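Local structure of cell division control protein 45 cdc45 putative (Entamoeba histolytica, 6CC2) at residues V37-D49 with A186-M200. The protein is a putative Cdc45, probably acting in eukaryotic DNA replication as part of the replicative CMG helicase. Sequence-based numbering, arbitrary orientation.
Sequences VCYKILSMMFEKD and ALAIAKKLNKVENDM. With EDO (1,2-ethanediol), chain J; EDO (1,2-ethanediol), chain B.
A single knob-into-hole contact joins helix 33-48, the beta-alpha-beta crossover between parallel strands 24-29 and 53-57 of the amino-terminal sheet, to helix 182-192 and to the turn and first residues of helix 199-213. The short helical segments run 26° from parallel, their axes 9.2 Å apart at closest. Met-44, Met-45 and Met-200 are all modelled as selenomethionine. Met-45 is the knob, seated among Ala-186, Ile-189, Ala-190 and Met-200. Its chain bends at the last torsion (chi3 -91°), which lays Met-45 SE 3.7 Å from Ala-190 CB and CE against Ala-186 O, with Ile-189 CG2 beside it. Small alanines suit this face because they let the helices come close: Ala-186 CB meets Ile-41 CG2 at 3.5 Å, with Leu-42 CG and Cys-38 SG also around that methyl. Beta-branched Ile-41 holds CG2 anti to its backbone N, from where the same methyl also touches Met-200 SE. Extended Met-200 crosses Met-45 at about a right angle, Met-200 CE 4.0 Å from Met-45 CG.

Helix 182-192 ends in a Schellman motif with Asn-194 at positive phi, and the chain turns back so that Lys-195 and Glu-197 face the first helix. Long, flexible Lys-195 passes CD over Met-45 SE before NZ forms a salt bridge of doubtful geometry with Asp-49 OD2, which Tyr-12 OH also hydrogen-bonds. Met-44 CE lies 3.7 Å from Glu-197 OE2. Lys-48 approaches Glu-197 from the opposite direction in a salt bridge, the weak hydrogen bond from Lys-48 NZ to Glu-197 OE2 being 3.1 Å. A water joins this carboxylate to the first helix, donating to Met-44 O at 2.6 Å and, longer, to Glu-197 OE1 at 3.3 Å.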
loop_
_atom_site.group_PDB
_atom_site.type_symbol
_atom_site.label_atom_id
_atom_site.label_comp_id
_atom_site.label_asym_id
_atom_site.label_seq_id
_atom_site.Cartn_x
_atom_site.Cartn_y
_atom_site.Cartn_z
ATOM N N VAL A 37 8.037 -7.387 0.333
ATOM C CA VAL A 37 9.479 -7.120 0.317
ATOM C C VAL A 37 10.155 -7.769 1.515
ATOM O O VAL A 37 11.220 -8.381 1.399
ATOM C CB VAL A 37 9.736 -5.602 0.290
ATOM C CG1 VAL A 37 11.180 -5.276 0.626
ATOM C CG2 VAL A 37 9.316 -5.015 -1.071
ATOM N N CYS A 38 9.564 -7.612 2.711
ATOM C CA CYS A 38 10.149 -8.204 3.905
ATOM C C CYS A 38 10.239 -9.718 3.765
ATOM O O CYS A 38 11.306 -10.311 3.969
ATOM C CB CYS A 38 9.326 -7.786 5.127
ATOM S SG CYS A 38 9.931 -8.426 6.709
ATOM N N TYR A 39 9.139 -10.353 3.365
ATOM C CA TYR A 39 9.164 -11.783 3.102
ATOM C C TYR A 39 10.273 -12.151 2.120
ATOM O O TYR A 39 10.995 -13.127 2.320
ATOM C CB TYR A 39 7.823 -12.245 2.539
ATOM C CG TYR A 39 7.784 -13.726 2.290
ATOM C CD1 TYR A 39 8.214 -14.254 1.069
ATOM C CD2 TYR A 39 7.374 -14.609 3.263
ATOM C CE1 TYR A 39 8.217 -15.600 0.833
ATOM C CE2 TYR A 39 7.371 -15.956 3.033
ATOM C CZ TYR A 39 7.801 -16.454 1.821
ATOM O OH TYR A 39 7.806 -17.823 1.582
ATOM N N LYS A 40 10.382 -11.407 1.015
ATOM C CA LYS A 40 11.374 -11.721 -0.015
ATOM C C LYS A 40 12.787 -11.693 0.555
ATOM O O LYS A 40 13.578 -12.631 0.343
ATOM C CB LYS A 40 11.231 -10.713 -1.178
ATOM C CG LYS A 40 12.263 -10.843 -2.291
ATOM C CD LYS A 40 12.188 -12.184 -2.966
ATOM C CE LYS A 40 13.145 -12.277 -4.138
ATOM N NZ LYS A 40 13.063 -13.625 -4.808
ATOM N N ILE A 41 13.112 -10.639 1.306
ATOM C CA ILE A 41 14.469 -10.492 1.830
ATOM C C ILE A 41 14.783 -11.590 2.841
ATOM O O ILE A 41 15.861 -12.197 2.817
ATOM C CB ILE A 41 14.639 -9.077 2.431
ATOM C CG1 ILE A 41 14.607 -8.047 1.303
ATOM C CG2 ILE A 41 15.941 -8.974 3.202
ATOM C CD1 ILE A 41 14.689 -6.586 1.770
ATOM N N LEU A 42 13.848 -11.854 3.766
ATOM C CA LEU A 42 14.025 -12.983 4.668
ATOM C C LEU A 42 14.156 -14.285 3.893
ATOM O O LEU A 42 14.986 -15.151 4.227
ATOM C CB LEU A 42 12.871 -13.072 5.653
ATOM C CG LEU A 42 12.742 -11.885 6.613
ATOM C CD1 LEU A 42 11.390 -11.978 7.330
ATOM C CD2 LEU A 42 13.882 -11.819 7.602
ATOM N N SER A 43 13.326 -14.469 2.865
ATOM C CA SER A 43 13.345 -15.741 2.157
ATOM C C SER A 43 14.659 -15.961 1.428
ATOM O O SER A 43 15.093 -17.102 1.268
ATOM C CB SER A 43 12.169 -15.823 1.189
ATOM O OG SER A 43 12.374 -14.946 0.092
HETATM N N MSE A 44 15.317 -14.899 0.987
HETATM C CA MSE A 44 16.607 -15.028 0.321
HETATM C C MSE A 44 17.672 -15.580 1.265
HETATM O O MSE A 44 18.479 -16.421 0.877
HETATM C CB MSE A 44 17.063 -13.680 -0.236
HETATM C CG MSE A 44 16.183 -13.179 -1.351
HETATM SE SE MSE A 44 16.460 -11.286 -1.679
HETATM C CE MSE A 44 18.213 -11.369 -2.570
HETATM N N MSE A 45 17.685 -15.066 2.494
HETATM C CA MSE A 45 18.594 -15.562 3.523
HETATM C C MSE A 45 18.263 -17.009 3.852
HETATM O O MSE A 45 19.148 -17.851 3.909
HETATM C CB MSE A 45 18.490 -14.699 4.777
HETATM C CG MSE A 45 19.062 -13.304 4.601
HETATM SE SE MSE A 45 19.093 -12.367 6.296
HETATM C CE MSE A 45 17.331 -11.531 6.182
ATOM N N PHE A 46 16.976 -17.283 4.083
ATOM C CA PHE A 46 16.563 -18.642 4.427
ATOM C C PHE A 46 16.938 -19.636 3.338
ATOM O O PHE A 46 17.441 -20.730 3.641
ATOM C CB PHE A 46 15.055 -18.686 4.672
ATOM C CG PHE A 46 14.584 -17.876 5.842
ATOM C CD1 PHE A 46 15.471 -17.389 6.790
ATOM C CD2 PHE A 46 13.231 -17.584 5.986
ATOM C CE1 PHE A 46 15.021 -16.644 7.859
ATOM C CE2 PHE A 46 12.786 -16.849 7.063
ATOM C CZ PHE A 46 13.688 -16.399 8.004
ATOM N N GLU A 47 16.712 -19.281 2.071
ATOM C CA GLU A 47 17.089 -20.159 0.969
ATOM C C GLU A 47 18.578 -20.481 1.006
ATOM O O GLU A 47 18.983 -21.646 0.889
ATOM C CB GLU A 47 16.734 -19.517 -0.369
ATOM C CG GLU A 47 15.256 -19.457 -0.693
ATOM C CD GLU A 47 14.976 -18.622 -1.934
ATOM O OE1 GLU A 47 15.878 -18.501 -2.791
ATOM O OE2 GLU A 47 13.858 -18.076 -2.048
ATOM N N LYS A 48 19.413 -19.454 1.172
ATOM C CA LYS A 48 20.857 -19.662 1.149
ATOM C C LYS A 48 21.310 -20.574 2.279
ATOM O O LYS A 48 22.300 -21.292 2.131
ATOM C CB LYS A 48 21.570 -18.308 1.229
ATOM C CG LYS A 48 22.940 -18.286 0.582
ATOM C CD LYS A 48 23.080 -17.103 -0.367
ATOM C CE LYS A 48 22.253 -17.303 -1.629
ATOM N NZ LYS A 48 22.272 -16.098 -2.503
ATOM N N ASP A 49 20.585 -20.596 3.394
ATOM C CA ASP A 49 20.939 -21.407 4.549
ATOM C C ASP A 49 20.146 -22.714 4.636
ATOM O O ASP A 49 20.284 -23.451 5.617
ATOM C CB ASP A 49 20.747 -20.604 5.834
ATOM C CG ASP A 49 21.797 -19.533 6.017
ATOM O OD1 ASP A 49 23.003 -19.870 5.942
ATOM O OD2 ASP A 49 21.410 -18.358 6.241
ATOM N N ALA A 186 14.211 -6.154 7.474
ATOM C CA ALA A 186 14.797 -7.385 6.942
ATOM C C ALA A 186 16.182 -7.111 6.362
ATOM O O ALA A 186 17.129 -7.893 6.584
ATOM C CB ALA A 186 13.884 -8.003 5.890
ATOM N N LEU A 187 16.325 -6.001 5.642
ATOM C CA LEU A 187 17.628 -5.575 5.132
ATOM C C LEU A 187 18.608 -5.342 6.268
ATOM O O LEU A 187 19.792 -5.706 6.169
ATOM C CB LEU A 187 17.485 -4.300 4.298
ATOM C CG LEU A 187 18.787 -3.674 3.802
ATOM C CD1 LEU A 187 19.517 -4.581 2.794
ATOM C CD2 LEU A 187 18.473 -2.300 3.168
ATOM N N ALA A 188 18.126 -4.776 7.382
ATOM C CA ALA A 188 19.005 -4.543 8.529
ATOM C C ALA A 188 19.501 -5.853 9.135
ATOM O O ALA A 188 20.649 -5.931 9.571
ATOM C CB ALA A 188 18.279 -3.710 9.586
ATOM N N ILE A 189 18.650 -6.881 9.188
ATOM C CA ILE A 189 19.088 -8.196 9.655
ATOM C C ILE A 189 20.189 -8.728 8.752
ATOM O O ILE A 189 21.216 -9.214 9.222
ATOM C CB ILE A 189 17.898 -9.176 9.718
ATOM C CG1 ILE A 189 16.878 -8.701 10.767
ATOM C CG2 ILE A 189 18.392 -10.581 10.006
ATOM C CD1 ILE A 189 15.556 -9.453 10.716
ATOM N N ALA A 190 19.978 -8.657 7.439
ATOM C CA ALA A 190 20.961 -9.200 6.505
ATOM C C ALA A 190 22.307 -8.484 6.634
ATOM O O ALA A 190 23.357 -9.119 6.584
ATOM C CB ALA A 190 20.432 -9.096 5.079
ATOM N N LYS A 191 22.281 -7.161 6.827
ATOM C CA LYS A 191 23.515 -6.399 6.950
ATOM C C LYS A 191 24.258 -6.778 8.217
ATOM O O LYS A 191 25.475 -6.984 8.197
ATOM C CB LYS A 191 23.207 -4.903 6.946
ATOM C CG LYS A 191 22.755 -4.361 5.593
ATOM C CD LYS A 191 22.484 -2.855 5.631
ATOM C CE LYS A 191 23.678 -2.055 6.143
ATOM N NZ LYS A 191 24.948 -2.382 5.433
ATOM N N LYS A 192 23.532 -6.870 9.339
ATOM C CA LYS A 192 24.173 -7.206 10.610
ATOM C C LYS A 192 24.810 -8.585 10.559
ATOM O O LYS A 192 25.872 -8.826 11.168
ATOM C CB LYS A 192 23.144 -7.126 11.736
ATOM C CG LYS A 192 23.689 -7.488 13.123
ATOM C CD LYS A 192 24.789 -6.524 13.573
ATOM C CE LYS A 192 25.158 -6.760 15.025
ATOM N NZ LYS A 192 26.123 -5.743 15.523
ATOM N N LEU A 193 24.174 -9.512 9.848
ATOM C CA LEU A 193 24.651 -10.899 9.802
ATOM C C LEU A 193 25.597 -11.171 8.634
ATOM O O LEU A 193 25.956 -12.339 8.404
ATOM C CB LEU A 193 23.456 -11.849 9.721
ATOM C CG LEU A 193 22.473 -11.771 10.892
ATOM C CD1 LEU A 193 21.275 -12.687 10.647
ATOM C CD2 LEU A 193 23.171 -12.152 12.194
ATOM N N ASN A 194 26.011 -10.138 7.915
ATOM C CA ASN A 194 26.891 -10.259 6.744
ATOM C C ASN A 194 26.277 -11.170 5.682
ATOM O O ASN A 194 26.954 -11.983 5.057
ATOM C CB ASN A 194 28.278 -10.736 7.149
ATOM C CG ASN A 194 29.148 -9.612 7.660
ATOM O OD1 ASN A 194 28.959 -8.453 7.287
ATOM N ND2 ASN A 194 30.113 -9.943 8.499
ATOM N N LYS A 195 24.975 -11.031 5.475
ATOM C CA LYS A 195 24.253 -11.829 4.488
ATOM C C LYS A 195 23.630 -10.959 3.411
ATOM O O LYS A 195 22.748 -11.421 2.672
ATOM C CB LYS A 195 23.165 -12.671 5.175
ATOM C CG LYS A 195 23.699 -13.538 6.322
ATOM C CD LYS A 195 22.552 -14.235 7.057
ATOM C CE LYS A 195 22.266 -15.605 6.488
ATOM N NZ LYS A 195 23.358 -16.572 6.816
ATOM N N VAL A 196 24.028 -9.695 3.313
ATOM C CA VAL A 196 23.379 -8.804 2.374
ATOM C C VAL A 196 23.760 -9.176 0.947
ATOM O O VAL A 196 24.927 -9.484 0.648
ATOM C CB VAL A 196 23.715 -7.338 2.704
ATOM C CG1 VAL A 196 25.177 -7.061 2.620
ATOM C CG2 VAL A 196 22.942 -6.407 1.764
ATOM N N GLU A 197 22.753 -9.224 0.080
ATOM C CA GLU A 197 22.921 -9.264 -1.365
ATOM C C GLU A 197 22.421 -7.939 -1.930
ATOM O O GLU A 197 21.392 -7.415 -1.498
ATOM C CB GLU A 197 22.137 -10.427 -1.969
ATOM C CG GLU A 197 22.553 -11.784 -1.416
ATOM C CD GLU A 197 21.582 -12.884 -1.789
ATOM O OE1 GLU A 197 21.012 -13.507 -0.871
ATOM O OE2 GLU A 197 21.392 -13.123 -2.998
ATOM N N ASN A 198 23.158 -7.369 -2.880
ATOM C CA ASN A 198 22.868 -5.984 -3.239
ATOM C C ASN A 198 21.480 -5.815 -3.875
ATOM O O ASN A 198 20.915 -4.738 -3.776
ATOM C CB ASN A 198 23.958 -5.427 -4.129
ATOM C CG ASN A 198 25.229 -5.137 -3.354
ATOM O OD1 ASN A 198 25.355 -5.531 -2.190
ATOM N ND2 ASN A 198 26.177 -4.476 -3.984
ATOM N N ASP A 199 20.899 -6.889 -4.440
ATOM C CA ASP A 199 19.522 -6.804 -4.931
ATOM C C ASP A 199 18.540 -6.434 -3.818
ATOM O O ASP A 199 17.451 -5.907 -4.088
ATOM C CB ASP A 199 19.102 -8.141 -5.544
ATOM C CG ASP A 199 19.367 -8.216 -7.030
ATOM O OD1 ASP A 199 19.515 -7.155 -7.672
ATOM O OD2 ASP A 199 19.411 -9.341 -7.558
HETATM N N MSE A 200 18.873 -6.752 -2.565
HETATM C CA MSE A 200 17.988 -6.420 -1.452
HETATM C C MSE A 200 17.699 -4.913 -1.373
HETATM O O MSE A 200 16.663 -4.496 -0.851
HETATM C CB MSE A 200 18.595 -6.894 -0.147
HETATM C CG MSE A 200 18.658 -8.392 -0.010
HETATM SE SE MSE A 200 19.581 -8.905 1.601
HETATM C CE MSE A 200 19.252 -10.800 1.474
HETATM C C1 EDO J . 9.520 -18.480 -1.658
HETATM O O1 EDO J . 9.091 -18.849 -0.340
HETATM C C2 EDO J . 11.016 -18.207 -1.637
HETATM O O2 EDO J . 11.706 -19.349 -1.108
HETATM C C1 EDO B . 24.642 -1.364 -7.614
HETATM O O1 EDO B . 24.734 -0.164 -7.150
HETATM C C2 EDO B . 25.136 -2.340 -6.546
HETATM O O2 EDO B . 25.285 -3.598 -7.160
HETATM O O HOH W 1 19.326 -16.230 -1.545
#